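Uncharacterized protein (Nostoc punctiforme, PDB 2R3S) is of unknown specificity but, as a putative O-methyltransferase, probably transfers a methyl group from S-adenosylmethionine to a substrate hydroxyl. Local coordinates at residues His218-Ala221 / Glu226-Tyr229; Val236-Phe241 / Arg255-Ala260. One frame throughout, in Å; residues are numbered along the deposited sequence.

Interaction 1: His218-Ala221 / Glu226-Tyr229; sequences HTIA and EVDY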
ATOM      1  N   HIS A 218     -21.553  21.991  25.798  1.00 40.95           N
ATOM      2  CA  HIS A 218     -20.770  22.044  27.034  1.00 41.07           C
ATOM      3  C   HIS A 218     -19.694  20.982  27.003  1.00 39.98           C
ATOM      4  O   HIS A 218     -19.886  19.956  26.400  1.00 40.58           O
ATOM      5  CB  HIS A 218     -21.710  21.826  28.240  1.00 41.72           C
ATOM      6  CG  HIS A 218     -22.993  22.588  28.133  1.00 44.71           C
ATOM      7  ND1 HIS A 218     -23.060  23.957  28.275  1.00 48.28           N
ATOM      8  CD2 HIS A 218     -24.254  22.175  27.860  1.00 45.79           C
ATOM      9  CE1 HIS A 218     -24.308  24.353  28.104  1.00 50.78           C
ATOM     10  NE2 HIS A 218     -25.054  23.290  27.859  1.00 47.27           N
ATOM     11  N   THR A 219     -18.568  21.207  27.658  1.00 39.58           N
ATOM     12  CA  THR A 219     -17.456  20.270  27.553  1.00 39.98           C
ATOM     13  C   THR A 219     -17.049  19.711  28.917  1.00 39.48           C
ATOM     14  O   THR A 219     -17.113  20.401  29.929  1.00 41.84           O
ATOM     15  CB  THR A 219     -16.218  20.893  26.826  1.00 42.38           C
ATOM     16  OG1 THR A 219     -15.613  21.901  27.647  1.00 43.77           O
ATOM     17  CG2 THR A 219     -16.619  21.494  25.486  1.00 39.15           C
ATOM     18  N   ILE A 220     -16.676  18.438  28.935  1.00 37.52           N
ATOM     19  CA  ILE A 220     -16.146  17.779  30.113  1.00 33.98           C
ATOM     20  C   ILE A 220     -14.824  17.242  29.630  1.00 34.68           C
ATOM     21  O   ILE A 220     -14.788  16.211  28.957  1.00 36.66           O
ATOM     22  CB  ILE A 220     -17.059  16.630  30.589  1.00 34.81           C
ATOM     23  CG1 ILE A 220     -18.454  17.141  30.901  1.00 33.24           C
ATOM     24  CG2 ILE A 220     -16.488  15.970  31.806  1.00 32.24           C
ATOM     25  CD1 ILE A 220     -19.442  16.080  31.146  1.00 39.11           C
ATOM     26  N   ALA A 221     -13.747  17.964  29.918  1.00 34.63           N
ATOM     27  CA  ALA A 221     -12.425  17.614  29.418  1.00 36.19           C
ATOM     28  C   ALA A 221     -11.818  16.490  30.256  1.00 38.61           C
ATOM     29  O   ALA A 221     -11.975  16.468  31.479  1.00 40.80           O
ATOM     30  CB  ALA A 221     -11.518  18.818  29.429  1.00 35.39           C
ATOM     31  N   GLU A 226     -12.523   8.552  33.467  1.00 43.79           N
ATOM     32  CA  GLU A 226     -12.245   9.228  34.755  1.00 44.55           C
ATOM     33  C   GLU A 226     -13.236  10.369  35.069  1.00 43.79           C
ATOM     34  O   GLU A 226     -13.703  10.484  36.190  1.00 45.92           O
ATOM     35  CB  GLU A 226     -10.780   9.690  34.815  1.00 42.87           C
ATOM     36  CG  GLU A 226      -9.736   8.536  34.704  1.00 41.32           C
ATOM     37  N   VAL A 227     -13.612  11.162  34.069  1.00 43.46           N
ATOM     38  CA  VAL A 227     -14.476  12.321  34.281  1.00 42.43           C
ATOM     39  C   VAL A 227     -15.814  11.906  34.844  1.00 44.16           C
ATOM     40  O   VAL A 227     -16.233  10.767  34.670  1.00 47.17           O
ATOM     41  CB  VAL A 227     -14.694  13.161  32.968  1.00 41.54           C
ATOM     42  CG1 VAL A 227     -13.351  13.656  32.417  1.00 39.94           C
ATOM     43  CG2 VAL A 227     -15.472  12.370  31.916  1.00 40.03           C
ATOM     44  N   ASP A 228     -16.471  12.834  35.537  1.00 44.21           N
ATOM     45  CA  ASP A 228     -17.836  12.650  35.991  1.00 45.12           C
ATOM     46  C   ASP A 228     -18.752  13.183  34.920  1.00 43.89           C
ATOM     47  O   ASP A 228     -18.645  14.345  34.537  1.00 44.01           O
ATOM     48  CB  ASP A 228     -18.087  13.402  37.312  1.00 47.16           C
ATOM     49  CG  ASP A 228     -17.144  12.958  38.419  1.00 54.12           C
ATOM     50  OD1 ASP A 228     -16.831  11.747  38.483  1.00 66.05           O
ATOM     51  OD2 ASP A 228     -16.697  13.819  39.211  1.00 66.33           O
ATOM     52  N   TYR A 229     -19.665  12.337  34.457  1.00 43.36           N
ATOM     53  CA  TYR A 229     -20.559  12.682  33.373  1.00 42.01           C
ATOM     54  C   TYR A 229     -21.725  13.498  33.867  1.00 43.49           C
ATOM     55  O   TYR A 229     -22.319  14.259  33.105  1.00 43.60           O
ATOM     56  CB  TYR A 229     -21.128  11.410  32.716  1.00 42.97           C
ATOM     57  CG  TYR A 229     -20.139  10.450  32.041  1.00 42.59           C
ATOM     58  CD1 TYR A 229     -18.866  10.855  31.650  1.00 41.90           C
ATOM     59  CD2 TYR A 229     -20.517   9.152  31.749  1.00 46.64           C
ATOM     60  CE1 TYR A 229     -17.997   9.985  31.028  1.00 44.59           C
ATOM     61  CE2 TYR A 229     -19.655   8.284  31.121  1.00 44.66           C
ATOM     62  CZ  TYR A 229     -18.404   8.703  30.760  1.00 40.97           C
ATOM     63  OH  TYR A 229     -17.542   7.830  30.153  1.00 38.95           O
TER
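The flat groups of Tyr-229 divide their work: its peptide carbonyl oxygen meets CD1 of Ile-220 at 3.9 Å, whereas its CB points away from strand 217-221. Over one face of the ring lies the Lys-256 side chain of helix 247-260, in a cation-pi contact. The CD1-CE1 edge is occupied by Val-227, whose CG2 lies 3.6 Å from Tyr-229 CE1 and near the ring plane. Ile-257 approaches the CE2 side, and Leu-253, Leu-170 and Ile-172 also touch the tyrosine. The hydroxyl of Tyr-229 is hydrogen-bonded to the carbonyl of Ala-224, which holds the far end of the ring.

The contact belongs to the Rossmann-like fold of class I methyltransferases, recognisable from the sheet order 3-2-1-4-5-7-6. Strand 217-221 is an outermost strand of that sheet, and residues 226-229 lie in the connection leading to strand 233-239. No hydrogen bond joins the two segments, so the contact is made by apolar groups and backbone carbonyls. Ile-220 gives the largest single share, with Val-227 next. With CG2 of Ile-220 anti to its backbone N and CG1 beside that N (chi1 -58°), its two branches part: CG2 packs 3.5 Å from CB of Val-227, and CD1 extends to the backbone beyond, about equally far from the carbonyl oxygens of Asp-228 and Tyr-229. The side chains of Ile-220 and Val-227 cross at a slant, and both also touch Val-195 of the adjoining strand 191-196, making a small apolar cluster at the sheet edge. The carbonyl of Tyr-229 accepts a hydrogen bond from the Tyr-233 hydroxyl, which supports the backbone that Ile-220 CD1 leans on.

Val-227 divides its methyls likewise. CG2 turns to the Tyr-229 ring and to Ile-220 CG2, while CG1 presses against the carbonyl oxygen of Ala-221 at 3.3 Å.

Interaction 2: Val236-Phe241 / Arg255-Ala260; sequences VLLPNF and RKIKTA. With EDO (1,2-ethanediol), chain E.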
ATOM      1  N   VAL A 236     -26.888   8.986  24.935  1.00 39.02           N
ATOM      2  CA  VAL A 236     -25.418   8.884  25.021  1.00 37.55           C
ATOM      3  C   VAL A 236     -24.850   8.343  23.690  1.00 37.66           C
ATOM      4  O   VAL A 236     -25.123   7.213  23.288  1.00 36.02           O
ATOM      5  CB  VAL A 236     -24.952   8.005  26.196  1.00 35.61           C
ATOM      6  CG1 VAL A 236     -23.435   7.967  26.273  1.00 31.90           C
ATOM      7  CG2 VAL A 236     -25.537   8.525  27.539  1.00 39.41           C
ATOM      8  N   LEU A 237     -24.079   9.178  23.002  1.00 37.18           N
ATOM      9  CA  LEU A 237     -23.459   8.808  21.738  1.00 33.86           C
ATOM     10  C   LEU A 237     -22.049   8.286  21.985  1.00 32.18           C
ATOM     11  O   LEU A 237     -21.300   8.884  22.747  1.00 32.33           O
ATOM     12  CB  LEU A 237     -23.391  10.014  20.806  1.00 32.77           C
ATOM     13  CG  LEU A 237     -24.634  10.890  20.730  1.00 36.08           C
ATOM     14  CD1 LEU A 237     -24.433  11.966  19.681  1.00 28.42           C
ATOM     15  CD2 LEU A 237     -25.827  10.028  20.442  1.00 32.02           C
ATOM     16  N   LEU A 238     -21.700   7.184  21.323  1.00 30.88           N
ATOM     17  CA  LEU A 238     -20.351   6.646  21.284  1.00 31.08           C
ATOM     18  C   LEU A 238     -19.883   6.462  19.808  1.00 32.41           C
ATOM     19  O   LEU A 238     -19.887   5.336  19.258  1.00 29.79           O
ATOM     20  CB  LEU A 238     -20.329   5.306  22.006  1.00 33.07           C
ATOM     21  CG  LEU A 238     -20.381   5.287  23.529  1.00 32.32           C
ATOM     22  CD1 LEU A 238     -20.870   3.902  24.070  1.00 28.43           C
ATOM     23  CD2 LEU A 238     -19.003   5.643  24.035  1.00 26.08           C
ATOM     24  N   PRO A 239     -19.464   7.566  19.159  1.00 32.50           N
ATOM     25  CA  PRO A 239     -18.995   7.473  17.785  1.00 31.34           C
ATOM     26  C   PRO A 239     -17.531   7.054  17.723  1.00 29.83           C
ATOM     27  O   PRO A 239     -16.698   7.708  18.306  1.00 29.40           O
ATOM     28  CB  PRO A 239     -19.187   8.893  17.255  1.00 32.81           C
ATOM     29  CG  PRO A 239     -19.517   9.757  18.443  1.00 32.59           C
ATOM     30  CD  PRO A 239     -19.389   8.947  19.658  1.00 32.83           C
ATOM     31  N   ASN A 240     -17.240   5.961  17.031  1.00 29.09           N
ATOM     32  CA  ASN A 240     -15.869   5.488  16.798  1.00 30.03           C
ATOM     33  C   ASN A 240     -14.967   5.496  18.052  1.00 30.49           C
ATOM     34  O   ASN A 240     -13.772   5.886  17.995  1.00 30.69           O
ATOM     35  CB  ASN A 240     -15.201   6.257  15.629  1.00 31.21           C
ATOM     36  CG  ASN A 240     -15.740   5.855  14.268  1.00 33.89           C
ATOM     37  OD1 ASN A 240     -15.696   4.683  13.892  1.00 32.01           O
ATOM     38  ND2 ASN A 240     -16.238   6.836  13.511  1.00 29.08           N
ATOM     39  N   PHE A 241     -15.524   5.014  19.167  1.00 30.35           N
ATOM     40  CA  PHE A 241     -14.782   4.923  20.426  1.00 29.91           C
ATOM     41  C   PHE A 241     -14.520   3.512  20.874  1.00 28.11           C
ATOM     42  O   PHE A 241     -13.411   3.181  21.249  1.00 29.52           O
ATOM     43  CB  PHE A 241     -15.538   5.641  21.553  1.00 30.62           C
ATOM     44  CG  PHE A 241     -14.664   5.974  22.762  1.00 34.67           C
ATOM     45  CD1 PHE A 241     -13.425   6.595  22.603  1.00 35.15           C
ATOM     46  CD2 PHE A 241     -15.091   5.690  24.050  1.00 38.38           C
ATOM     47  CE1 PHE A 241     -12.630   6.906  23.697  1.00 38.12           C
ATOM     48  CE2 PHE A 241     -14.288   6.010  25.151  1.00 37.62           C
ATOM     49  CZ  PHE A 241     -13.065   6.610  24.963  1.00 32.50           C
ATOM     50  N   ARG A 255     -21.158   0.420  31.885  1.00 38.02           N
ATOM     51  CA  ARG A 255     -21.771   0.472  33.240  1.00 41.37           C
ATOM     52  C   ARG A 255     -21.838   1.913  33.756  1.00 40.26           C
ATOM     53  O   ARG A 255     -22.874   2.356  34.253  1.00 42.58           O
ATOM     54  CB  ARG A 255     -21.019  -0.429  34.233  1.00 40.93           C
ATOM     55  CG  ARG A 255     -21.416  -1.936  34.162  1.00 46.00           C
ATOM     56  CD  ARG A 255     -20.688  -2.796  35.237  1.00 46.84           C
ATOM     57  NE  ARG A 255     -19.242  -2.891  35.002  1.00 54.82           N
ATOM     58  CZ  ARG A 255     -18.620  -3.911  34.398  1.00 55.51           C
ATOM     59  NH1 ARG A 255     -19.291  -4.981  33.951  1.00 48.91           N
ATOM     60  NH2 ARG A 255     -17.301  -3.856  34.244  1.00 58.25           N
ATOM     61  N   LYS A 256     -20.747   2.647  33.588  1.00 40.38           N
ATOM     62  CA  LYS A 256     -20.691   4.073  33.895  1.00 39.27           C
ATOM     63  C   LYS A 256     -21.749   4.839  33.103  1.00 40.86           C
ATOM     64  O   LYS A 256     -22.487   5.672  33.627  1.00 43.26           O
ATOM     65  CB  LYS A 256     -19.295   4.587  33.576  1.00 38.37           C
ATOM     66  CG  LYS A 256     -19.047   6.043  33.891  1.00 38.76           C
ATOM     67  CD  LYS A 256     -17.584   6.381  33.689  1.00 37.71           C
ATOM     68  CE  LYS A 256     -17.285   7.829  34.099  1.00 38.62           C
ATOM     69  NZ  LYS A 256     -15.847   8.103  34.113  1.00 45.23           N
ATOM     70  N   ILE A 257     -21.853   4.533  31.829  1.00 41.53           N
ATOM     71  CA  ILE A 257     -22.849   5.172  30.998  1.00 40.04           C
ATOM     72  C   ILE A 257     -24.239   4.869  31.533  1.00 40.37           C
ATOM     73  O   ILE A 257     -25.115   5.748  31.521  1.00 38.08           O
ATOM     74  CB  ILE A 257     -22.717   4.727  29.520  1.00 40.63           C
ATOM     75  CG1 ILE A 257     -21.433   5.325  28.918  1.00 40.73           C
ATOM     76  CG2 ILE A 257     -23.945   5.139  28.730  1.00 33.74           C
ATOM     77  CD1 ILE A 257     -21.046   4.811  27.556  1.00 39.71           C
ATOM     78  N   LYS A 258     -24.459   3.632  31.991  1.00 41.81           N
ATOM     79  CA  LYS A 258     -25.804   3.223  32.435  1.00 42.34           C
ATOM     80  C   LYS A 258     -26.267   4.066  33.627  1.00 41.40           C
ATOM     81  O   LYS A 258     -27.388   4.552  33.648  1.00 41.17           O
ATOM     82  CB  LYS A 258     -25.875   1.740  32.800  1.00 43.33           C
ATOM     83  CG  LYS A 258     -27.320   1.263  32.884  1.00 47.27           C
ATOM     84  CD  LYS A 258     -27.491  -0.078  33.553  1.00 49.71           C
ATOM     85  CE  LYS A 258     -28.988  -0.428  33.600  1.00 54.99           C
ATOM     86  NZ  LYS A 258     -29.263  -1.606  34.458  1.00 58.46           N
ATOM     87  N   THR A 259     -25.382   4.235  34.596  1.00 40.90           N
ATOM     88  CA  THR A 259     -25.640   5.091  35.750  1.00 42.39           C
ATOM     89  C   THR A 259     -26.085   6.508  35.343  1.00 43.07           C
ATOM     90  O   THR A 259     -27.027   7.052  35.900  1.00 46.01           O
ATOM     91  CB  THR A 259     -24.395   5.206  36.604  1.00 42.15           C
ATOM     92  OG1 THR A 259     -23.923   3.888  36.948  1.00 37.19           O
ATOM     93  CG2 THR A 259     -24.698   6.020  37.838  1.00 39.25           C
ATOM     94  N   ALA A 260     -25.415   7.077  34.346  1.00 42.34           N
ATOM     95  CA  ALA A 260     -25.668   8.439  33.903  1.00 40.89           C
ATOM     96  C   ALA A 260     -26.956   8.595  33.109  1.00 39.53           C
ATOM     97  O   ALA A 260     -27.421   9.713  32.915  1.00 39.89           O
ATOM     98  CB  ALA A 260     -24.482   8.953  33.111  1.00 40.18           C
TER
HETATM   99  C1  EDO E 337     -14.614   9.654  17.441  1.00 44.54           C
HETATM  100  O1  EDO E 337     -15.062   9.436  18.828  1.00 26.91           O
HETATM  101  C2  EDO E 337     -13.106   9.868  17.218  1.00 41.59           C
HETATM  102  O2  EDO E 337     -12.303   8.687  17.042  1.00 44.17           O
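The beta-alpha-beta crossover from strand 233-239 through helix 247-260 to the parallel strand 265-271 is packed here by Ile-257 against Val-236 and Leu-238. These two strand residues alternate with Leu-237, whose side chain points away from the helix. Ile-257 spans both: with CG2 anti to its backbone N (chi1 -70°), that methyl meets Val-236 CG1 at 3.8 Å and lies almost as close to CG2 of the same valine. Its other branch ends in CD1, which reaches Leu-238 CD1 tip to tip at 3.6 Å. With an alanine here both branches are gone, which would probably open a gap over the strand and leave the Leu-238 CD1 methyl without its partner from Ile-257.

One helical turn is doubly tied, since Arg-255 O accepts from Thr-259 N and, from the opposite face of its carbonyl plane, from Thr-259 OG1 at 3.3 Å. Past the strand's C-terminal end, a 1,2-ethanediol, probably from the crystallisation liquor, binds Asn-240 O weakly through O2. Strand 233-239 is hydrogen-bonded between strands 168-172 and 265-271, and Ile-257 also touches Ile-172 and Val-267 on these two neighbours, so this one side chain is packed over three adjacent strands.

How the interactions relate
Both interactions rest on the same sheet and lie in series along the chain, their centres 12 Å apart. Interaction 2 is buried: all three touching residues are enclosed, and its contact is methyl against methyl between helix and inner strand. Interaction 1 is a surface contact at the sheet edge, without a helix of its own, where methyls meet backbone carbonyls as well as each other. Lys-256 joins the two. While its helix neighbour Ile-257 faces the strand, the extended lysine carries NZ to Val-227 O, a probable hydrogen bond of 2.7 Å, and so ties helix 247-260 to the irregular segment 226-229.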